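Adenosine kinase (Sinorhizobium meliloti, PDB 3UBO) probably phosphorylates adenosine at its 5'-hydroxyl with ATP as phosphate donor, as a pfkB-family kinase that binds adenosine and ADP. Local coordinates at residues Ala20-Asp23 / Asp24-Glu28; Val137-Gly140 / Pro141-Glu145; Phe230-Ala233 / Leu234-Ala238. All blocks are in the same frame, centred on the assembly; numbering follows the deposited sequence.

Contact 1: Ala20-Asp23 / Asp24-Glu28; sequences ARCD and DSFLE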
loop_
_atom_site.group_PDB
_atom_site.type_symbol
_atom_site.label_atom_id
_atom_site.label_comp_id
_atom_site.label_asym_id
_atom_site.label_seq_id
_atom_site.Cartn_x
_atom_site.Cartn_y
_atom_site.Cartn_z
ATOM N N ALA A 20 -2.565 -4.523 -8.344
ATOM C CA ALA A 20 -3.696 -5.383 -8.017
ATOM C C ALA A 20 -3.590 -6.726 -8.731
ATOM O O ALA A 20 -2.880 -6.879 -9.703
ATOM C CB ALA A 20 -5.090 -4.702 -8.358
ATOM N N ARG A 21 -4.304 -7.702 -8.210
ATOM C CA ARG A 21 -4.343 -9.032 -8.756
ATOM C C ARG A 21 -5.274 -9.111 -9.950
ATOM O O ARG A 21 -6.249 -8.363 -10.047
ATOM C CB ARG A 21 -4.889 -9.876 -7.652
ATOM C CG ARG A 21 -4.176 -11.143 -7.506
ATOM C CD ARG A 21 -3.578 -11.281 -6.136
ATOM N NE ARG A 21 -2.476 -12.228 -6.233
ATOM C CZ ARG A 21 -1.605 -12.378 -5.264
ATOM N NH1 ARG A 21 -1.735 -11.658 -4.131
ATOM N NH2 ARG A 21 -0.613 -13.248 -5.435
ATOM N N CYS A 22 -4.977 -9.990 -10.878
ATOM C CA CYS A 22 -5.869 -10.222 -11.984
ATOM C C CYS A 22 -5.539 -11.630 -12.498
ATOM O O CYS A 22 -4.686 -12.300 -11.918
ATOM C CB CYS A 22 -5.657 -9.174 -13.047
ATOM S SG CYS A 22 -4.232 -9.654 -14.049
ATOM N N ASP A 23 -6.216 -12.117 -13.538
ATOM C CA ASP A 23 -6.043 -13.537 -13.923
ATOM C C ASP A 23 -5.348 -13.585 -15.256
ATOM O O ASP A 23 -4.978 -12.545 -15.760
ATOM C CB ASP A 23 -7.368 -14.341 -13.956
ATOM C CG ASP A 23 -8.507 -13.598 -14.646
ATOM O OD1 ASP A 23 -8.238 -12.505 -15.186
ATOM O OD2 ASP A 23 -9.668 -14.064 -14.627
ATOM N N ASP A 24 -5.144 -14.760 -15.853
ATOM C CA ASP A 24 -4.397 -14.745 -17.139
ATOM C C ASP A 24 -5.169 -14.054 -18.252
ATOM O O ASP A 24 -4.620 -13.171 -18.917
ATOM C CB ASP A 24 -3.943 -16.135 -17.616
ATOM C CG ASP A 24 -2.521 -16.531 -17.115
ATOM O OD1 ASP A 24 -1.769 -15.670 -16.574
ATOM O OD2 ASP A 24 -2.173 -17.738 -17.264
ATOM N N SER A 25 -6.428 -14.444 -18.459
ATOM C CA SER A 25 -7.250 -13.798 -19.492
ATOM C C SER A 25 -7.256 -12.241 -19.466
ATOM O O SER A 25 -7.311 -11.593 -20.505
ATOM C CB SER A 25 -8.661 -14.341 -19.418
ATOM O OG SER A 25 -8.971 -14.515 -18.057
ATOM N N PHE A 26 -7.179 -11.629 -18.296
ATOM C CA PHE A 26 -7.072 -10.183 -18.265
ATOM C C PHE A 26 -5.893 -9.650 -19.058
ATOM O O PHE A 26 -5.990 -8.631 -19.716
ATOM C CB PHE A 26 -6.949 -9.658 -16.847
ATOM C CG PHE A 26 -6.983 -8.188 -16.771
ATOM C CD1 PHE A 26 -5.861 -7.440 -17.110
ATOM C CD2 PHE A 26 -8.141 -7.536 -16.419
ATOM C CE1 PHE A 26 -5.875 -6.016 -17.055
ATOM C CE2 PHE A 26 -8.186 -6.136 -16.367
ATOM C CZ PHE A 26 -7.046 -5.361 -16.692
ATOM N N LEU A 27 -4.771 -10.319 -18.979
ATOM C CA LEU A 27 -3.598 -9.814 -19.637
ATOM C C LEU A 27 -3.699 -10.017 -21.137
ATOM O O LEU A 27 -3.280 -9.156 -21.870
ATOM C CB LEU A 27 -2.330 -10.469 -19.077
ATOM C CG LEU A 27 -2.135 -10.417 -17.564
ATOM C CD1 LEU A 27 -0.952 -11.253 -17.190
ATOM C CD2 LEU A 27 -2.004 -8.977 -17.074
ATOM N N GLU A 28 -4.265 -11.112 -21.612
ATOM C CA GLU A 28 -4.412 -11.261 -23.059
ATOM C C GLU A 28 -5.484 -10.312 -23.538
ATOM O O GLU A 28 -5.280 -9.656 -24.551
ATOM C CB GLU A 28 -4.757 -12.688 -23.536
ATOM C CG GLU A 28 -4.169 -13.854 -22.681
ATOM C CD GLU A 28 -4.927 -15.182 -22.928
ATOM O OE1 GLU A 28 -5.713 -15.154 -23.929
ATOM O OE2 GLU A 28 -4.761 -16.213 -22.164
#
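Asp23 OD1 takes the backbone N-H of Phe26 in a weak bond of 3.4 Å, with an angle of 147° at the hydrogen. This is an N-cap: Asp23 stands just before helix 24-29, and its carboxylate answers one of the N-H groups that the first turn leaves without a helical acceptor. Aspartate suits the place because its short side chain can fold back on the backbone, and its negative charge would probably be favoured at the positive end of the helix dipole. With chi1 at 45°, CG lies between the backbone N and the carbonyl carbon, which turns the carboxylate back over the helix start. Its other oxygen, OD2, comes within 3.5 Å of Ser25 OG, while Asp24 OD1 makes a salt bridge with Lys34.

Next to the cap, Cys22, in the short link after strand 16-21, packs against the same turn. Its sulfur lies obliquely to the Phe26 ring, SG being 4.8 Å from the centroid, and also touches the aliphatic root of that side chain, SG to Phe26 CB at 3.9 Å. A compact, weakly polar thiol fits well between an aromatic and a branched aliphatic neighbour. Phe120 of strand 116-121 meets the Phe26 ring and touches Cys22 and Leu27, so this corner packs onto the mixed sheet. From the next residue of the helix, the methyl Leu27 CD2 meets Cys22 SG at 3.8 Å.

Contact 2: Val137-Gly140 / Pro141-Glu145; sequences VELG and PEDVE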
loop_
_atom_site.group_PDB
_atom_site.type_symbol
_atom_site.label_atom_id
_atom_site.label_comp_id
_atom_site.label_asym_id
_atom_site.label_seq_id
_atom_site.Cartn_x
_atom_site.Cartn_y
_atom_site.Cartn_z
ATOM N N VAL A 137 10.779 11.781 -17.826
ATOM C CA VAL A 137 11.475 12.078 -19.099
ATOM C C VAL A 137 12.386 13.320 -18.992
ATOM O O VAL A 137 13.365 13.452 -19.703
ATOM C CB VAL A 137 10.500 12.264 -20.264
ATOM C CG1 VAL A 137 9.818 10.953 -20.623
ATOM C CG2 VAL A 137 9.502 13.376 -19.907
ATOM N N GLU A 138 12.016 14.195 -18.060
ATOM C CA GLU A 138 12.735 15.411 -17.635
ATOM C C GLU A 138 13.995 15.115 -16.837
ATOM O O GLU A 138 14.594 16.020 -16.294
ATOM C CB GLU A 138 11.859 16.270 -16.691
ATOM C CG GLU A 138 10.518 16.757 -17.227
ATOM C CD GLU A 138 10.625 17.725 -18.430
ATOM O OE1 GLU A 138 11.778 18.202 -18.717
ATOM O OE2 GLU A 138 9.556 18.014 -19.072
ATOM N N LEU A 139 14.384 13.857 -16.695
ATOM C CA LEU A 139 15.561 13.622 -15.891
ATOM C C LEU A 139 16.738 13.734 -16.805
ATOM O O LEU A 139 16.770 13.103 -17.897
ATOM C CB LEU A 139 15.557 12.235 -15.248
ATOM C CG LEU A 139 16.870 11.857 -14.528
ATOM C CD1 LEU A 139 16.873 12.253 -13.020
ATOM C CD2 LEU A 139 17.245 10.405 -14.799
ATOM N N GLY A 140 17.707 14.500 -16.341
ATOM C CA GLY A 140 18.917 14.632 -17.110
ATOM C C GLY A 140 20.126 15.099 -16.312
ATOM O O GLY A 140 20.101 15.049 -15.049
ATOM N N PRO A 141 21.184 15.555 -17.041
ATOM C CA PRO A 141 22.492 15.894 -16.492
ATOM C C PRO A 141 22.366 16.913 -15.431
ATOM O O PRO A 141 23.156 16.873 -14.523
ATOM C CB PRO A 141 23.228 16.429 -17.682
ATOM C CG PRO A 141 22.701 15.639 -18.797
ATOM C CD PRO A 141 21.230 15.543 -18.510
ATOM N N GLU A 142 21.349 17.745 -15.472
ATOM C CA GLU A 142 21.245 18.856 -14.536
ATOM C C GLU A 142 21.013 18.332 -13.147
ATOM O O GLU A 142 21.166 19.056 -12.145
ATOM C CB GLU A 142 20.061 19.672 -14.979
ATOM C CG GLU A 142 20.005 19.551 -16.503
ATOM C CD GLU A 142 18.595 19.479 -17.067
ATOM O OE1 GLU A 142 17.925 18.381 -16.921
ATOM O OE2 GLU A 142 18.193 20.535 -17.668
ATOM N N ASP A 143 20.641 17.052 -13.101
ATOM C CA ASP A 143 20.142 16.401 -11.893
ATOM C C ASP A 143 21.184 15.514 -11.188
ATOM O O ASP A 143 20.887 14.924 -10.131
ATOM C CB ASP A 143 18.900 15.567 -12.254
ATOM C CG ASP A 143 17.653 16.411 -12.495
ATOM O OD1 ASP A 143 17.364 17.292 -11.632
ATOM O OD2 ASP A 143 16.972 16.124 -13.521
ATOM N N VAL A 144 22.374 15.391 -11.801
ATOM C CA VAL A 144 23.560 14.820 -11.146
ATOM C C VAL A 144 23.947 15.752 -9.976
ATOM O O VAL A 144 24.273 16.909 -10.203
ATOM C CB VAL A 144 24.753 14.559 -12.136
ATOM C CG1 VAL A 144 25.867 14.031 -11.395
ATOM C CG2 VAL A 144 24.368 13.555 -13.267
ATOM N N GLU A 145 23.763 15.308 -8.726
ATOM C CA GLU A 145 24.457 15.925 -7.591
ATOM C C GLU A 145 25.891 15.384 -7.699
ATOM O O GLU A 145 26.134 14.153 -7.763
ATOM C CB GLU A 145 23.851 15.606 -6.210
ATOM C CG GLU A 145 22.690 16.462 -5.748
ATOM C CD GLU A 145 21.709 15.684 -4.830
ATOM O OE1 GLU A 145 22.015 15.626 -3.605
ATOM O OE2 GLU A 145 20.645 15.150 -5.336
#
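Asp143 reaches back to Gly140 across a tight turn. CB rests beside Gly140 O and 4.0 Å from the methyl Leu139 CD1. CG lies anti to the carbonyl carbon (chi1 -75°), beside the backbone N, which lets OD2 face Gly140 N. At the tip the carboxylate divides: OD2 accepts the N-H of Gly140 in a nearly straight (170°) but weak bond of 3.3 Å, whereas OD1 turns to Lys82 in a long, weak ion pair. Aspartate suits the place because its short carboxylate can take the N-H of a residue three positions back. The backbone answers in reverse, Asp143 N donating to Gly140 O at 2.8 Å with the donor above the carbonyl plane, so two bonds link the same two residues. Pro141 and Glu142 occupy the corners of this type I beta turn, part of the short 3-10 segment 141-143. Proline suits the first corner, where its fixed phi fits and no N-H is needed; Gly140, lacking a CB, leaves room for Pro141 CD and for Glu142 OE1, which goes on to a salt bridge with Arg166. The turn lies in the connection from strand 127-132 to helix 146-150, with Pro141 on Asp169 and Ala170, and Val144 on Ile177, all three of helix 168-179.

Contact 3: Phe230-Ala233 / Leu234-Ala238; sequences FDRA and LELLA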
loop_
_atom_site.group_PDB
_atom_site.type_symbol
_atom_site.label_atom_id
_atom_site.label_comp_id
_atom_site.label_asym_id
_atom_site.label_seq_id
_atom_site.Cartn_x
_atom_site.Cartn_y
_atom_site.Cartn_z
ATOM N N PHE A 230 22.921 -20.756 -22.573
ATOM C CA PHE A 230 23.206 -19.977 -21.367
ATOM C C PHE A 230 24.717 -19.963 -20.952
ATOM O O PHE A 230 25.247 -18.940 -20.480
ATOM C CB PHE A 230 22.276 -20.424 -20.210
ATOM C CG PHE A 230 22.377 -19.557 -18.974
ATOM C CD1 PHE A 230 22.186 -18.185 -19.050
ATOM C CD2 PHE A 230 22.675 -20.109 -17.739
ATOM C CE1 PHE A 230 22.289 -17.382 -17.910
ATOM C CE2 PHE A 230 22.788 -19.305 -16.605
ATOM C CZ PHE A 230 22.590 -17.952 -16.690
ATOM N N ASP A 231 25.402 -21.099 -21.115
ATOM C CA ASP A 231 26.823 -21.154 -20.789
ATOM C C ASP A 231 27.604 -20.186 -21.665
ATOM O O ASP A 231 28.433 -19.419 -21.166
ATOM C CB ASP A 231 27.349 -22.579 -20.907
ATOM C CG ASP A 231 26.982 -23.407 -19.700
ATOM O OD1 ASP A 231 26.770 -22.769 -18.631
ATOM O OD2 ASP A 231 26.896 -24.670 -19.819
ATOM N N ARG A 232 27.312 -20.234 -22.968
ATOM C CA ARG A 232 27.950 -19.371 -23.954
ATOM C C ARG A 232 27.783 -17.921 -23.564
ATOM O O ARG A 232 28.706 -17.104 -23.729
ATOM C CB ARG A 232 27.305 -19.549 -25.331
ATOM C CG ARG A 232 27.772 -18.488 -26.370
ATOM C CD ARG A 232 28.892 -19.049 -27.269
ATOM N NE ARG A 232 29.725 -18.043 -27.943
ATOM C CZ ARG A 232 30.539 -18.313 -28.972
ATOM N NH1 ARG A 232 30.619 -19.563 -29.470
ATOM N NH2 ARG A 232 31.266 -17.330 -29.515
ATOM N N ALA A 233 26.578 -17.606 -23.089
ATOM C CA ALA A 233 26.232 -16.240 -22.732
ATOM C C ALA A 233 27.017 -15.790 -21.505
ATOM O O ALA A 233 27.429 -14.615 -21.407
ATOM C CB ALA A 233 24.740 -16.096 -22.508
ATOM N N LEU A 234 27.255 -16.735 -20.593
ATOM C CA LEU A 234 28.053 -16.468 -19.393
ATOM C C LEU A 234 29.486 -16.050 -19.744
ATOM O O LEU A 234 30.048 -15.195 -19.069
ATOM C CB LEU A 234 28.012 -17.653 -18.405
ATOM C CG LEU A 234 26.779 -17.709 -17.476
ATOM C CD1 LEU A 234 26.815 -18.840 -16.501
ATOM C CD2 LEU A 234 26.708 -16.454 -16.680
ATOM N N GLU A 235 30.056 -16.622 -20.813
ATOM C CA GLU A 235 31.398 -16.247 -21.258
ATOM C C GLU A 235 31.390 -14.837 -21.778
ATOM O O GLU A 235 32.174 -14.009 -21.346
ATOM C CB GLU A 235 31.909 -17.174 -22.355
ATOM C CG GLU A 235 32.173 -18.580 -21.887
ATOM C CD GLU A 235 32.521 -19.511 -23.049
ATOM O OE1 GLU A 235 32.451 -19.028 -24.230
ATOM O OE2 GLU A 235 32.851 -20.710 -22.755
ATOM N N LEU A 236 30.502 -14.562 -22.715
ATOM C CA LEU A 236 30.506 -13.253 -23.341
ATOM C C LEU A 236 30.366 -12.122 -22.307
ATOM O O LEU A 236 31.020 -11.058 -22.397
ATOM C CB LEU A 236 29.399 -13.217 -24.381
ATOM C CG LEU A 236 29.488 -14.460 -25.275
ATOM C CD1 LEU A 236 28.241 -14.620 -26.130
ATOM C CD2 LEU A 236 30.722 -14.362 -26.156
ATOM N N LEU A 237 29.533 -12.393 -21.308
ATOM C CA LEU A 237 29.218 -11.449 -20.247
ATOM C C LEU A 237 30.406 -11.182 -19.327
ATOM O O LEU A 237 30.567 -10.066 -18.808
ATOM C CB LEU A 237 28.070 -12.022 -19.423
ATOM C CG LEU A 237 27.792 -11.299 -18.103
ATOM C CD1 LEU A 237 27.006 -10.062 -18.438
ATOM C CD2 LEU A 237 27.065 -12.126 -17.043
ATOM N N ALA A 238 31.207 -12.238 -19.115
ATOM C CA ALA A 238 32.511 -12.172 -18.427
ATOM C C ALA A 238 33.562 -11.321 -19.141
ATOM O O ALA A 238 34.328 -10.655 -18.474
ATOM C CB ALA A 238 33.061 -13.546 -18.210
#
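Phe230 has CG anti to its backbone N (chi1 -173°), whereas Leu234, one turn on, has CG anti to the carbonyl carbon (chi1 -82°); these opposite choices lean the two side chains together along helix 230-240. Leu234 CG stands over one face of the Phe230 ring, 4.3 Å above its plane and displaced toward the rim, and Leu234 CD1 approaches ring atom Phe230 CE2 at 4.1 Å. Arg218 makes a cation-pi contact with the same ring. The backbone carries the i to i+4 ladder of the alpha helix: Leu234 N donates to Phe230 O at 3.0 Å and Leu237 N to Ala233 O at 3.1 Å. Arg232 O accepts the N-H of Leu236 and, weakly, that of Glu235.

On another side of the helix Arg232 runs past Leu236, whose CD1 touches Arg232 CG at 3.9 Å and lies at the edge of the guanidinium, near its plane. The arginine thus offers its aliphatic stem to the leucine, which also touches Tyr225. With Leu236 cut back to an alanine, that stem would probably lose its neighbour and a gap would be likely to open beside Tyr225.

Leucines suit the covered side of such a helix: Leu237 packs on Val246 of strand 246-247, at the edge of the parallel sheet, and Leu234 on Val256 of strand 253-257. Phe230 likewise rests on Val246 and on Leu248, which lines the ADP pocket.

In the fold
From the N terminus the three contacts come in series, and none nests within or crosses another. Contact 1 lies where strand 16-21 leaves the mixed sheet and turns through a two-residue link into helix 24-29, so it closes the tight connection between them. Contact 2 comes much later, folding the connection that leads from strand 127-132 of the same sheet to helix 146-150 and so toward the large parallel sheet. Contact 3, within helix 230-240, needs no loop and covers the edge of that parallel sheet near ADP. Their centres are 34 to 36 Å apart, so they lie in three separate regions of the chain.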